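Long-range contacts in glucan-binding protein C, GbpC (Streptococcus mutans UA159, PDB 5UQZ), which probably binds glucan at the streptococcal cell surface and is thought to mediate both sucrose-dependent and sucrose-independent adherence: residues 65-70 / 332-337; 142-147 / 216-221; 151-156 / 202-207. All coordinates share one frame; numbering follows the deposited sequence.

Interaction 1 of 3, residues 65-70 / 332-337; sequences VFINEP and NSAVAV
Ser333 meets the backbone of Phe66, and Ile67 reaches Asn332 and Ala334 with CD1. The hydroxyl of Ser333 lies between its own backbone N and carbonyl carbon (chi1 62°). Ser333 OG accepts a hydrogen bond from Phe66 N at 2.8 Å. The bond is fairly straight, 161° at the hydrogen. The return bond runs from Ser333 N to Phe66 O at 2.9 Å, and its donor stands above the carbonyl plane. One serine thus grips both polar backbone atoms of Phe66, one with its side chain and one with its main chain.

Asn332 CB lies against the same carbonyl, 3.1 Å from Phe66 O. The ring of Phe66 approaches Asn332 obliquely, with Phe66 CD2 4.0 Å from Asn332 CA. The Phe66 ring also meets Phe203 edge-to-face.

Ile67 CD1 is 3.3 Å from Ala334 CB, tighter than normal van der Waals contact. Ile67 CD1 also touches Asn332 CG, at 3.9 Å. The amide of Asn332 is itself held by its neighbours. OD1 accepts from Ala334 N, which makes an Asx turn, and also bonds Ser221 OG. ND2 donates to Thr177 O.

The contact joins two loops, one after strand 64-65 and one after strand 325-329. Phe66 and Ser333 are both in loop. Here a serine hydroxyl takes the place of a backbone carbonyl as acceptor. The Asx turn probably helps fix the bend that presents Ser333 N and OG together.

Interaction 2 of 3, residues 142-147 / 216-221; sequences SKYNDK and NNAIMS
Asn145 ND2 donates to Asn217 OD1 at 2.9 Å, a nearly straight bond of 167° at the hydrogen. The acceptor lies close to the amide plane of Asn145. Seen from Asn217, the donor stands above the carbonyl plane. The two amide planes are 65° apart, and the side chains cross at about a right angle. The other end of the Asn217 amide is also used: ND2 donates to Ala61 O.

A second, longer bond runs from Asn217 N to Tyr144 OH, 3.3 Å. The phenol oxygen is the acceptor. Tyr144 OH also packs on Asn217 CB at 3.5 Å. Asn217 is therefore held at its backbone N and at its amide oxygen by two consecutive residues.

Packing continues along the tyrosine ring. Tyr144 CG is anti to the backbone N (chi1 173°). This places the base of the ring beside the carbonyl carbon, and from there CE1 and OH reach 216-221. The ring turns an edge to that backbone. Tyr144 CE1 lies 3.6 Å from Ala218 N, which is in the ring plane, and 3.8 Å from Ala218 CB. One face of the Tyr144 ring carries Asn145 CG, 3.8 Å above the plane and offset toward the rim.

Tyr144 to Lys147 form a type I' turn, the tight link of a beta hairpin. Lys143 NZ forms a salt bridge to Asp146 OD1 beside it. The hairpin tip meets the loop leading into strand 219-222, and Gly63 bonds the backbones of both Asn145 and Asn217. No strand pairing joins the two segments directly. One bond between side chains, one from a backbone N to a phenol oxygen, and one ring edge make the link. The second use of the Asn217 amide probably limits its rotation.

Interaction 3 of 3, residues 151-156 / 202-207; sequences KVKINY and IFYDEN
Strands 151-156 and 202-204 run antiparallel at 164°, their axes 4.9 Å apart at closest approach. They are neighbours in the large antiparallel sheet of the beta-supersandwich fold of GbpC. Lys153 and Ile202 form a hydrogen-bonded pair. Its two nearly straight bonds, Lys153 N to Ile202 O and Ile202 N to Lys153 O, are both 2.8 Å. Val152 and Phe203 are the next pair, non-hydrogen-bonded. Beyond it Tyr204 N donates to Lys151 O in a more bent bond.

Side chains alternate between the two faces. Val152 and Phe203 lie side by side and point the same way, with Val152 CG2 4.1 Å from Phe203 CD1. Both are buried.

The other face carries Lys151, Lys153, Ile202 and Tyr204. The chain of Lys151 is extended at first and then bends at chi3 (68°), which turns CE in over the tyrosine ring. Lys151 CE sits above the centre of the Tyr204 ring, 3.6 Å from the centroid, as a CH-pi contact. The ammonium follows over the same face: Lys151 NZ is 4.5 Å from the Tyr204 centroid in a cation-pi interaction. The positive end and the polarised CE would both be favoured by the ring's electrons.

Lys153 comes to the rim of the same ring. Lys153 CB lies at the edge, 3.8 Å from Tyr204 CE1. The Lys153 chain also bends at chi3, and CE touches both the phenol oxygen and Ile202 CD1. Lys151 thus covers a face of the Tyr204 ring, and Lys153 meets its edge and hydroxyl. A water links Lys151 NZ, by a weak bond, to Tyr204 OH, and lies 3.1 Å from that oxygen.

After the long N-terminal helix 3-51, the chain enters interaction 1 at 65-70 and returns to it at 332-337, near its C-terminal end. This closes a loop around most of the beta fold. Within it, interaction 2 links 142-147 to 216-221. Interaction 3 joins 151-156 to 202-207 inside that second loop, so the three nest and none cross. Interactions 1 and 2 touch through Glu69 with Ser142 and Asn332 O with Ser221 N. Interactions 1 and 3 meet where Phe66 packs on Phe203 and Val152. Interaction 3 holds two strands of the large sheet. Interaction 2 joins the hairpin to the lead-in of strand 219-222. Interaction 1 joins the loops after strands 64-65 and 325-329.

Interaction 1 of 3, residues 65-70 / 332-337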
ATOM      1  N   VAL A  65       2.452  15.319 -10.806  1.00  7.53           N
ATOM      2  CA  VAL A  65       3.156  15.386  -9.534  1.00  8.35           C
ATOM      3  C   VAL A  65       2.072  15.524  -8.472  1.00  7.71           C
ATOM      4  O   VAL A  65       1.411  16.561  -8.395  1.00  8.38           O
ATOM      5  CB  VAL A  65       4.162  16.556  -9.493  1.00 10.47           C
ATOM      6  CG1 VAL A  65       4.863  16.568  -8.149  1.00 12.53           C
ATOM      7  CG2 VAL A  65       5.154  16.460 -10.668  1.00 12.07           C
ATOM      8  N   PHE A  66       1.858  14.472  -7.700  1.00  7.83           N
ATOM      9  CA  PHE A  66       0.757  14.412  -6.744  1.00  7.28           C
ATOM     10  C   PHE A  66       1.189  13.410  -5.685  1.00  7.51           C
ATOM     11  O   PHE A  66       0.820  12.235  -5.697  1.00  7.51           O
ATOM     12  CB  PHE A  66      -0.506  13.979  -7.471  1.00  7.51           C
ATOM     13  CG  PHE A  66      -1.731  13.875  -6.562  1.00  7.64           C
ATOM     14  CD1 PHE A  66      -2.181  14.973  -5.828  1.00  8.89           C
ATOM     15  CD2 PHE A  66      -2.433  12.702  -6.471  1.00  8.77           C
ATOM     16  CE1 PHE A  66      -3.319  14.854  -5.019  1.00  9.91           C
ATOM     17  CE2 PHE A  66      -3.565  12.593  -5.686  1.00 10.64           C
ATOM     18  CZ  PHE A  66      -4.003  13.675  -4.984  1.00  9.78           C
ATOM     19  N   ILE A  67       2.039  13.878  -4.783  1.00 10.06           N
ATOM     20  CA  ILE A  67       2.701  12.967  -3.861  1.00 13.01           C
ATOM     21  C   ILE A  67       2.638  13.369  -2.422  1.00 14.31           C
ATOM     22  O   ILE A  67       2.711  12.509  -1.536  1.00 18.65           O
ATOM     23  CB  ILE A  67       4.128  12.660  -4.270  1.00 17.60           C
ATOM     24  CG1 ILE A  67       4.778  11.658  -3.323  1.00 23.79           C
ATOM     25  CG2 ILE A  67       4.866  13.822  -4.346  1.00 13.84           C
ATOM     26  CD1 ILE A  67       3.798  10.415  -3.033  1.00 31.27           C
ATOM     27  N   ASN A  68       2.552  14.642  -2.144  1.00 10.73           N
ATOM     28  CA  ASN A  68       2.652  15.094  -0.748  1.00 18.01           C
ATOM     29  C   ASN A  68       1.798  16.341  -0.607  1.00 11.76           C
ATOM     30  O   ASN A  68       2.161  17.342  -1.199  1.00 15.23           O
ATOM     31  CB  ASN A  68       4.177  15.412  -0.529  1.00 20.17           C
ATOM     32  CG  ASN A  68       4.517  16.152   0.754  1.00 26.37           C
ATOM     33  OD1 ASN A  68       4.154  15.721   1.846  1.00 26.88           O
ATOM     34  ND2 ASN A  68       5.330  17.233   0.627  1.00 27.25           N
ATOM     35  N   GLU A  69       0.700  16.297   0.159  1.00  8.85           N
ATOM     36  CA  GLU A  69      -0.150  17.475   0.341  1.00  8.24           C
ATOM     37  C   GLU A  69      -0.513  17.581   1.808  1.00  9.07           C
ATOM     38  O   GLU A  69      -1.663  17.381   2.223  1.00  8.82           O
ATOM     39  CB  GLU A  69      -1.389  17.411  -0.560  1.00  8.54           C
ATOM     40  CG  GLU A  69      -1.026  17.628  -2.045  1.00  9.91           C
ATOM     41  CD  GLU A  69      -0.428  19.017  -2.324  1.00  8.77           C
ATOM     42  OE1 GLU A  69      -0.502  19.933  -1.468  1.00  8.69           O
ATOM     43  OE2 GLU A  69       0.129  19.211  -3.441  1.00  8.99           O
ATOM     44  N   PRO A  70       0.472  17.928   2.645  1.00  9.58           N
ATOM     45  CA  PRO A  70       0.265  17.857   4.094  1.00 11.64           C
ATOM     46  C   PRO A  70      -0.540  19.021   4.646  1.00 10.49           C
ATOM     47  O   PRO A  70      -0.891  19.005   5.827  1.00 14.02           O
ATOM     48  CB  PRO A  70       1.709  17.868   4.662  1.00 13.94           C
ATOM     49  CG  PRO A  70       2.464  18.652   3.647  1.00 16.09           C
ATOM     50  CD  PRO A  70       1.850  18.303   2.293  1.00 13.14           C
ATOM     51  N   ASN A 332      -1.430   7.792  -5.888  1.00  8.69           N
ATOM     52  CA  ASN A 332      -0.723   9.069  -5.991  1.00  7.88           C
ATOM     53  C   ASN A 332       0.275   8.896  -7.141  1.00  7.69           C
ATOM     54  O   ASN A 332       0.270   7.874  -7.825  1.00  9.49           O
ATOM     55  CB  ASN A 332      -0.109   9.420  -4.643  1.00  9.36           C
ATOM     56  CG  ASN A 332       0.658   8.283  -4.103  1.00 10.29           C
ATOM     57  OD1 ASN A 332       1.533   7.707  -4.809  1.00 11.21           O
ATOM     58  ND2 ASN A 332       0.311   7.859  -2.902  1.00 13.92           N
ATOM     59  N   SER A 333       1.146   9.869  -7.346  1.00  7.78           N
ATOM     60  CA  SER A 333       2.090   9.780  -8.462  1.00  8.87           C
ATOM     61  C   SER A 333       3.352   9.029  -8.127  1.00 10.69           C
ATOM     62  O   SER A 333       4.189   8.856  -9.017  1.00 14.01           O
ATOM     63  CB  SER A 333       2.447  11.166  -8.978  1.00 10.77           C
ATOM     64  OG  SER A 333       3.092  11.946  -7.985  1.00 10.89           O
ATOM     65  N   ALA A 334       3.499   8.535  -6.892  1.00  9.35           N
ATOM     66  CA  ALA A 334       4.747   7.873  -6.492  1.00 12.06           C
ATOM     67  C   ALA A 334       4.685   6.383  -6.806  1.00  9.63           C
ATOM     68  O   ALA A 334       4.457   5.520  -5.949  1.00 12.93           O
ATOM     69  CB  ALA A 334       5.007   8.134  -5.029  1.00 17.63           C
ATOM     70  N   VAL A 335       4.874   6.078  -8.065  1.00 10.02           N
ATOM     71  CA  VAL A 335       4.890   4.700  -8.523  1.00  9.88           C
ATOM     72  C   VAL A 335       6.111   3.983  -7.966  1.00  9.92           C
ATOM     73  O   VAL A 335       7.226   4.508  -8.006  1.00 11.16           O
ATOM     74  CB  VAL A 335       4.853   4.692 -10.062  1.00 10.98           C
ATOM     75  CG1 VAL A 335       4.930   3.249 -10.601  1.00 11.77           C
ATOM     76  CG2 VAL A 335       3.600   5.411 -10.587  1.00 13.14           C
ATOM     77  N   ALA A 336       5.906   2.757  -7.477  1.00  9.01           N
ATOM     78  CA  ALA A 336       6.968   1.922  -6.914  1.00  9.47           C
ATOM     79  C   ALA A 336       7.603   1.114  -8.049  1.00 10.05           C
ATOM     80  O   ALA A 336       6.975   0.202  -8.603  1.00 11.58           O
ATOM     81  CB  ALA A 336       6.348   0.983  -5.879  1.00 10.76           C
ATOM     82  N   VAL A 337       8.854   1.432  -8.361  1.00 10.21           N
ATOM     83  CA  VAL A 337       9.594   0.745  -9.432  1.00 10.23           C
ATOM     84  C   VAL A 337      10.835   0.093  -8.843  1.00  9.74           C
ATOM     85  O   VAL A 337      11.302   0.478  -7.759  1.00  9.91           O
ATOM     86  CB  VAL A 337       9.973   1.699 -10.585  1.00 11.29           C
ATOM     87  CG1 VAL A 337       8.707   2.215 -11.263  1.00 14.95           C
ATOM     88  CG2 VAL A 337      10.866   2.811 -10.072  1.00 11.86           C
TER

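Interaction 2 of 3, residues 142-147 / 216-221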
ATOM      1  N   SER A 142       1.411  20.236  -6.057  1.00  7.72           N
ATOM      2  CA  SER A 142       1.006  19.304  -7.093  1.00  6.84           C
ATOM      3  C   SER A 142       0.719  20.003  -8.421  1.00  6.41           C
ATOM      4  O   SER A 142       0.283  21.163  -8.455  1.00  7.46           O
ATOM      5  CB  SER A 142      -0.216  18.499  -6.632  1.00  7.79           C
ATOM      6  OG  SER A 142       0.136  17.695  -5.515  1.00  9.55           O
ATOM      7  N   LYS A 143       0.928  19.267  -9.524  1.00  7.12           N
ATOM      8  CA  LYS A 143       0.664  19.818 -10.850  1.00  7.00           C
ATOM      9  C   LYS A 143       0.405  18.663 -11.798  1.00  7.03           C
ATOM     10  O   LYS A 143       0.767  17.508 -11.523  1.00  7.64           O
ATOM     11  CB  LYS A 143       1.847  20.647 -11.355  1.00  9.15           C
ATOM     12  CG  LYS A 143       3.101  19.881 -11.590  1.00 11.72           C
ATOM     13  CD  LYS A 143       4.183  20.745 -12.242  1.00 14.98           C
ATOM     14  CE  LYS A 143       5.448  19.883 -12.494  1.00 17.93           C
ATOM     15  NZ  LYS A 143       6.381  20.528 -13.479  1.00 24.22           N
ATOM     16  N   TYR A 144      -0.185  18.992 -12.941  1.00  6.87           N
ATOM     17  CA  TYR A 144      -0.335  18.018 -14.035  1.00  7.32           C
ATOM     18  C   TYR A 144       0.036  18.726 -15.327  1.00  7.15           C
ATOM     19  O   TYR A 144      -0.606  19.717 -15.681  1.00  7.51           O
ATOM     20  CB  TYR A 144      -1.780  17.503 -14.114  1.00  7.70           C
ATOM     21  CG  TYR A 144      -1.967  16.648 -15.333  1.00  7.00           C
ATOM     22  CD1 TYR A 144      -1.526  15.318 -15.348  1.00  7.33           C
ATOM     23  CD2 TYR A 144      -2.542  17.173 -16.473  1.00  6.72           C
ATOM     24  CE1 TYR A 144      -1.647  14.526 -16.503  1.00  7.47           C
ATOM     25  CE2 TYR A 144      -2.704  16.378 -17.635  1.00  7.86           C
ATOM     26  CZ  TYR A 144      -2.243  15.040 -17.647  1.00  7.25           C
ATOM     27  OH  TYR A 144      -2.387  14.215 -18.743  1.00  7.74           O
ATOM     28  N   ASN A 145       1.029  18.205 -16.028  1.00  7.69           N
ATOM     29  CA  ASN A 145       1.493  18.821 -17.287  1.00  7.81           C
ATOM     30  C   ASN A 145       1.649  20.338 -17.130  1.00  8.76           C
ATOM     31  O   ASN A 145       1.180  21.141 -17.949  1.00  8.89           O
ATOM     32  CB  ASN A 145       0.561  18.442 -18.450  1.00  7.84           C
ATOM     33  CG  ASN A 145       0.853  17.023 -18.966  1.00  8.45           C
ATOM     34  OD1 ASN A 145       1.860  16.404 -18.614  1.00 10.11           O
ATOM     35  ND2 ASN A 145      -0.042  16.513 -19.804  1.00  8.36           N
ATOM     36  N   ASP A 146       2.335  20.732 -16.059  1.00  8.41           N
ATOM     37  CA  ASP A 146       2.625  22.138 -15.795  1.00  8.81           C
ATOM     38  C   ASP A 146       1.395  22.982 -15.455  1.00  8.75           C
ATOM     39  O   ASP A 146       1.539  24.222 -15.381  1.00 10.73           O
ATOM     40  CB  ASP A 146       3.479  22.760 -16.896  1.00 10.49           C
ATOM     41  CG  ASP A 146       4.855  22.201 -16.917  1.00 14.89           C
ATOM     42  OD1 ASP A 146       5.314  21.601 -15.932  1.00 18.24           O
ATOM     43  OD2 ASP A 146       5.516  22.414 -17.968  1.00 19.48           O
ATOM     44  N   LYS A 147       0.246  22.381 -15.210  1.00  7.95           N
ATOM     45  CA  LYS A 147      -0.911  23.075 -14.650  1.00  7.81           C
ATOM     46  C   LYS A 147      -0.862  22.830 -13.150  1.00  7.15           C
ATOM     47  O   LYS A 147      -1.077  21.695 -12.689  1.00  8.07           O
ATOM     48  CB  LYS A 147      -2.209  22.515 -15.232  1.00  9.53           C
ATOM     49  CG  LYS A 147      -2.311  22.679 -16.741  1.00 11.05           C
ATOM     50  CD  LYS A 147      -3.572  21.963 -17.257  1.00 15.14           C
ATOM     51  CE  LYS A 147      -3.770  22.258 -18.724  1.00 20.00           C
ATOM     52  NZ  LYS A 147      -5.164  21.976 -19.177  1.00 26.69           N
ATOM     53  N   ASN A 216      -2.806  11.335 -21.394  1.00  7.49           N
ATOM     54  CA  ASN A 216      -2.279  10.074 -20.890  1.00  7.95           C
ATOM     55  C   ASN A 216      -0.974  10.245 -20.141  1.00  8.38           C
ATOM     56  O   ASN A 216      -0.101   9.363 -20.142  1.00  9.19           O
ATOM     57  CB  ASN A 216      -2.202   8.990 -21.960  1.00  9.39           C
ATOM     58  CG  ASN A 216      -3.560   8.506 -22.384  1.00 10.78           C
ATOM     59  OD1 ASN A 216      -4.592   8.965 -21.889  1.00 13.25           O
ATOM     60  ND2 ASN A 216      -3.585   7.594 -23.352  1.00 13.34           N
ATOM     61  N   ASN A 217      -0.839  11.386 -19.433  1.00  7.19           N
ATOM     62  CA  ASN A 217       0.370  11.651 -18.652  1.00  7.86           C
ATOM     63  C   ASN A 217       0.159  11.481 -17.149  1.00  7.21           C
ATOM     64  O   ASN A 217       1.083  11.767 -16.380  1.00  8.07           O
ATOM     65  CB  ASN A 217       0.913  13.049 -18.952  1.00  7.74           C
ATOM     66  CG  ASN A 217       1.252  13.226 -20.434  1.00  8.19           C
ATOM     67  OD1 ASN A 217       0.624  14.023 -21.139  1.00  8.52           O
ATOM     68  ND2 ASN A 217       2.240  12.450 -20.901  1.00 10.66           N
ATOM     69  N   ALA A 218      -1.013  11.034 -16.689  1.00  6.82           N
ATOM     70  CA  ALA A 218      -1.209  10.852 -15.251  1.00  7.24           C
ATOM     71  C   ALA A 218      -0.889   9.407 -14.916  1.00  6.92           C
ATOM     72  O   ALA A 218      -1.746   8.526 -15.013  1.00  8.68           O
ATOM     73  CB  ALA A 218      -2.625  11.240 -14.816  1.00  7.76           C
ATOM     74  N   ILE A 219       0.340   9.140 -14.472  1.00  7.00           N
ATOM     75  CA  ILE A 219       0.718   7.787 -14.089  1.00  7.27           C
ATOM     76  C   ILE A 219       0.552   7.700 -12.580  1.00  7.54           C
ATOM     77  O   ILE A 219       1.156   8.481 -11.830  1.00  8.46           O
ATOM     78  CB  ILE A 219       2.142   7.416 -14.530  1.00  9.13           C
ATOM     79  CG1 ILE A 219       2.412   7.806 -16.001  1.00  9.88           C
ATOM     80  CG2 ILE A 219       2.344   5.892 -14.322  1.00 11.31           C
ATOM     81  CD1 ILE A 219       1.426   7.272 -17.005  1.00 11.84           C
ATOM     82  N   MET A 220      -0.283   6.783 -12.120  1.00  7.97           N
ATOM     83  CA  MET A 220      -0.619   6.706 -10.708  1.00  8.11           C
ATOM     84  C   MET A 220      -0.270   5.336 -10.146  1.00  7.56           C
ATOM     85  O   MET A 220      -0.342   4.305 -10.822  1.00  8.22           O
ATOM     86  CB  MET A 220      -2.087   7.024 -10.509  1.00  9.07           C
ATOM     87  CG  MET A 220      -2.361   8.458 -10.954  1.00  9.31           C
ATOM     88  SD  MET A 220      -3.921   9.130 -10.437  1.00 10.31           S
ATOM     89  CE  MET A 220      -3.560   9.340  -8.694  1.00 15.47           C
ATOM     90  N   SER A 221       0.069   5.329  -8.880  1.00  7.50           N
ATOM     91  CA  SER A 221       0.509   4.123  -8.205  1.00  7.41           C
ATOM     92  C   SER A 221      -0.676   3.270  -7.787  1.00  8.00           C
ATOM     93  O   SER A 221      -1.725   3.776  -7.383  1.00  9.30           O
ATOM     94  CB  SER A 221       1.309   4.516  -6.969  1.00  8.34           C
ATOM     95  OG  SER A 221       0.503   5.246  -6.063  1.00  9.10           O
TER

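Interaction 3 of 3, residues 151-156 / 202-207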
ATOM      1  N   LYS A 151      -7.145  22.014  -6.354  1.00  6.35           N
ATOM      2  CA  LYS A 151      -8.209  21.322  -5.646  1.00  6.35           C
ATOM      3  C   LYS A 151      -8.276  19.933  -6.232  1.00  6.25           C
ATOM      4  O   LYS A 151      -7.939  19.739  -7.415  1.00  6.63           O
ATOM      5  CB  LYS A 151      -9.542  22.099  -5.909  1.00  8.61           C
ATOM      6  CG  LYS A 151     -10.783  21.481  -5.331  1.00 11.15           C
ATOM      7  CD  LYS A 151     -11.961  22.427  -5.468  1.00 13.66           C
ATOM      8  CE  LYS A 151     -12.420  22.666  -6.871  1.00 18.57           C
ATOM      9  NZ  LYS A 151     -13.677  23.524  -6.855  1.00 24.92           N
ATOM     10  N   VAL A 152      -8.729  18.979  -5.433  1.00  6.38           N
ATOM     11  CA  VAL A 152      -8.945  17.614  -5.880  1.00  6.56           C
ATOM     12  C   VAL A 152     -10.327  17.219  -5.385  1.00  6.22           C
ATOM     13  O   VAL A 152     -10.660  17.483  -4.231  1.00  7.62           O
ATOM     14  CB  VAL A 152      -7.883  16.623  -5.314  1.00  7.47           C
ATOM     15  CG1 VAL A 152      -8.040  15.245  -5.921  1.00  8.93           C
ATOM     16  CG2 VAL A 152      -6.449  17.172  -5.559  1.00  8.47           C
ATOM     17  N   LYS A 153     -11.105  16.533  -6.225  1.00  6.24           N
ATOM     18  CA  LYS A 153     -12.336  15.908  -5.765  1.00  6.44           C
ATOM     19  C   LYS A 153     -12.194  14.403  -5.909  1.00  6.00           C
ATOM     20  O   LYS A 153     -11.776  13.931  -6.972  1.00  7.41           O
ATOM     21  CB  LYS A 153     -13.566  16.412  -6.531  1.00  8.71           C
ATOM     22  CG  LYS A 153     -14.870  15.796  -6.027  1.00 11.61           C
ATOM     23  CD  LYS A 153     -16.109  16.554  -6.522  1.00 17.73           C
ATOM     24  CE  LYS A 153     -16.347  16.479  -7.985  1.00 25.83           C
ATOM     25  NZ  LYS A 153     -17.732  17.014  -8.243  1.00 34.66           N
ATOM     26  N   ILE A 154     -12.522  13.672  -4.847  1.00  6.45           N
ATOM     27  CA  ILE A 154     -12.545  12.217  -4.919  1.00  6.48           C
ATOM     28  C   ILE A 154     -13.904  11.751  -4.469  1.00  7.10           C
ATOM     29  O   ILE A 154     -14.342  12.061  -3.346  1.00  7.14           O
ATOM     30  CB  ILE A 154     -11.409  11.560  -4.096  1.00  6.88           C
ATOM     31  CG1 ILE A 154     -10.061  12.176  -4.466  1.00  7.69           C
ATOM     32  CG2 ILE A 154     -11.443  10.033  -4.355  1.00  8.13           C
ATOM     33  CD1 ILE A 154      -8.864  11.551  -3.743  1.00  8.94           C
ATOM     34  N   ASN A 155     -14.582  10.978  -5.333  1.00  6.95           N
ATOM     35  CA  ASN A 155     -15.812  10.315  -4.961  1.00  6.50           C
ATOM     36  C   ASN A 155     -15.495   8.887  -4.575  1.00  7.07           C
ATOM     37  O   ASN A 155     -14.655   8.241  -5.204  1.00  7.74           O
ATOM     38  CB  ASN A 155     -16.771  10.313  -6.169  1.00  8.40           C
ATOM     39  CG  ASN A 155     -17.254  11.693  -6.508  1.00  9.51           C
ATOM     40  OD1 ASN A 155     -17.191  12.614  -5.685  1.00 10.84           O
ATOM     41  ND2 ASN A 155     -17.662  11.891  -7.743  1.00 11.42           N
ATOM     42  N   TYR A 156     -16.172   8.404  -3.529  1.00  6.62           N
ATOM     43  CA  TYR A 156     -15.997   7.040  -3.040  1.00  7.57           C
ATOM     44  C   TYR A 156     -17.372   6.414  -2.857  1.00  7.23           C
ATOM     45  O   TYR A 156     -18.286   7.046  -2.300  1.00  7.91           O
ATOM     46  CB  TYR A 156     -15.322   7.021  -1.640  1.00  7.58           C
ATOM     47  CG  TYR A 156     -14.004   7.734  -1.555  1.00  6.76           C
ATOM     48  CD1 TYR A 156     -13.913   9.087  -1.241  1.00  6.98           C
ATOM     49  CD2 TYR A 156     -12.830   7.016  -1.653  1.00  7.23           C
ATOM     50  CE1 TYR A 156     -12.684   9.727  -1.039  1.00  7.57           C
ATOM     51  CE2 TYR A 156     -11.575   7.642  -1.467  1.00  8.02           C
ATOM     52  CZ  TYR A 156     -11.511   8.983  -1.135  1.00  6.90           C
ATOM     53  OH  TYR A 156     -10.283   9.565  -0.970  1.00  8.01           O
ATOM     54  N   ILE A 202     -10.792  13.718  -9.553  1.00  6.15           N
ATOM     55  CA  ILE A 202     -10.793  14.826 -10.500  1.00  6.60           C
ATOM     56  C   ILE A 202      -9.822  15.879  -9.959  1.00  6.09           C
ATOM     57  O   ILE A 202      -9.896  16.263  -8.784  1.00  6.82           O
ATOM     58  CB  ILE A 202     -12.202  15.438 -10.659  1.00  8.03           C
ATOM     59  CG1 ILE A 202     -13.188  14.406 -11.232  1.00 11.23           C
ATOM     60  CG2 ILE A 202     -12.133  16.647 -11.586  1.00 10.22           C
ATOM     61  CD1 ILE A 202     -14.592  14.897 -11.266  1.00 15.02           C
ATOM     62  N   PHE A 203      -8.899  16.320 -10.816  1.00  5.74           N
ATOM     63  CA  PHE A 203      -7.970  17.390 -10.479  1.00  6.15           C
ATOM     64  C   PHE A 203      -8.472  18.690 -11.097  1.00  5.93           C
ATOM     65  O   PHE A 203      -8.977  18.691 -12.211  1.00  7.27           O
ATOM     66  CB  PHE A 203      -6.577  17.072 -11.039  1.00  6.61           C
ATOM     67  CG  PHE A 203      -6.004  15.762 -10.533  1.00  6.17           C
ATOM     68  CD1 PHE A 203      -5.498  15.665  -9.226  1.00  7.24           C
ATOM     69  CD2 PHE A 203      -5.964  14.637 -11.343  1.00  8.58           C
ATOM     70  CE1 PHE A 203      -4.932  14.496  -8.761  1.00  7.80           C
ATOM     71  CE2 PHE A 203      -5.377  13.475 -10.883  1.00  9.09           C
ATOM     72  CZ  PHE A 203      -4.862  13.385  -9.610  1.00  8.02           C
ATOM     73  N   TYR A 204      -8.248  19.817 -10.411  1.00  6.09           N
ATOM     74  CA  TYR A 204      -8.690  21.114 -10.908  1.00  6.54           C
ATOM     75  C   TYR A 204      -7.489  22.046 -11.056  1.00  6.27           C
ATOM     76  O   TYR A 204      -6.555  22.010 -10.236  1.00  7.38           O
ATOM     77  CB  TYR A 204      -9.692  21.794  -9.924  1.00  6.93           C
ATOM     78  CG  TYR A 204     -10.951  21.011  -9.735  1.00  7.20           C
ATOM     79  CD1 TYR A 204     -11.009  19.905  -8.897  1.00  8.76           C
ATOM     80  CD2 TYR A 204     -12.130  21.410 -10.370  1.00  8.87           C
ATOM     81  CE1 TYR A 204     -12.183  19.195  -8.724  1.00  9.31           C
ATOM     82  CE2 TYR A 204     -13.325  20.709 -10.162  1.00  9.80           C
ATOM     83  CZ  TYR A 204     -13.327  19.600  -9.340  1.00 10.27           C
ATOM     84  OH  TYR A 204     -14.485  18.897  -9.099  1.00 13.44           O
ATOM     85  N   ASP A 205      -7.533  22.879 -12.109  1.00  6.91           N
ATOM     86  CA  ASP A 205      -6.511  23.868 -12.359  1.00  7.25           C
ATOM     87  C   ASP A 205      -6.743  25.134 -11.521  1.00  7.30           C
ATOM     88  O   ASP A 205      -7.671  25.221 -10.716  1.00  8.04           O
ATOM     89  CB  ASP A 205      -6.383  24.137 -13.852  1.00  7.67           C
ATOM     90  CG  ASP A 205      -7.572  24.851 -14.462  1.00  9.75           C
ATOM     91  OD1 ASP A 205      -8.380  25.498 -13.755  1.00  9.70           O
ATOM     92  OD2 ASP A 205      -7.732  24.788 -15.712  1.00 13.30           O
ATOM     93  N   GLU A 206      -5.865  26.126 -11.700  1.00  8.72           N
ATOM     94  CA  GLU A 206      -5.927  27.303 -10.834  1.00  9.41           C
ATOM     95  C   GLU A 206      -7.138  28.151 -11.113  1.00  9.36           C
ATOM     96  O   GLU A 206      -7.546  28.945 -10.256  1.00 10.77           O
ATOM     97  CB  GLU A 206      -4.624  28.104 -10.873  1.00 11.70           C
ATOM     98  CG  GLU A 206      -3.424  27.348 -10.179  1.00 13.08           C
ATOM     99  CD  GLU A 206      -3.630  27.107  -8.654  1.00 15.89           C
ATOM    100  OE1 GLU A 206      -4.130  28.001  -7.956  1.00 23.13           O
ATOM    101  OE2 GLU A 206      -3.256  26.027  -8.155  1.00 19.44           O
ATOM    102  N   ASN A 207      -7.743  27.995 -12.282  1.00  8.83           N
ATOM    103  CA  ASN A 207      -8.982  28.709 -12.577  1.00 11.10           C
ATOM    104  C   ASN A 207     -10.214  27.934 -12.133  1.00 10.33           C
ATOM    105  O   ASN A 207     -11.333  28.405 -12.335  1.00 12.86           O
ATOM    106  CB  ASN A 207      -9.037  29.043 -14.072  1.00 13.84           C
ATOM    107  CG  ASN A 207      -8.009  30.108 -14.486  1.00 13.10           C
ATOM    108  OD1 ASN A 207      -7.449  30.818 -13.638  1.00 15.73           O
ATOM    109  ND2 ASN A 207      -7.733  30.203 -15.771  1.00 21.19           N
TER
HETATM  110  O   HOH W   1     -15.460  20.743  -6.771  1.00 38.68           O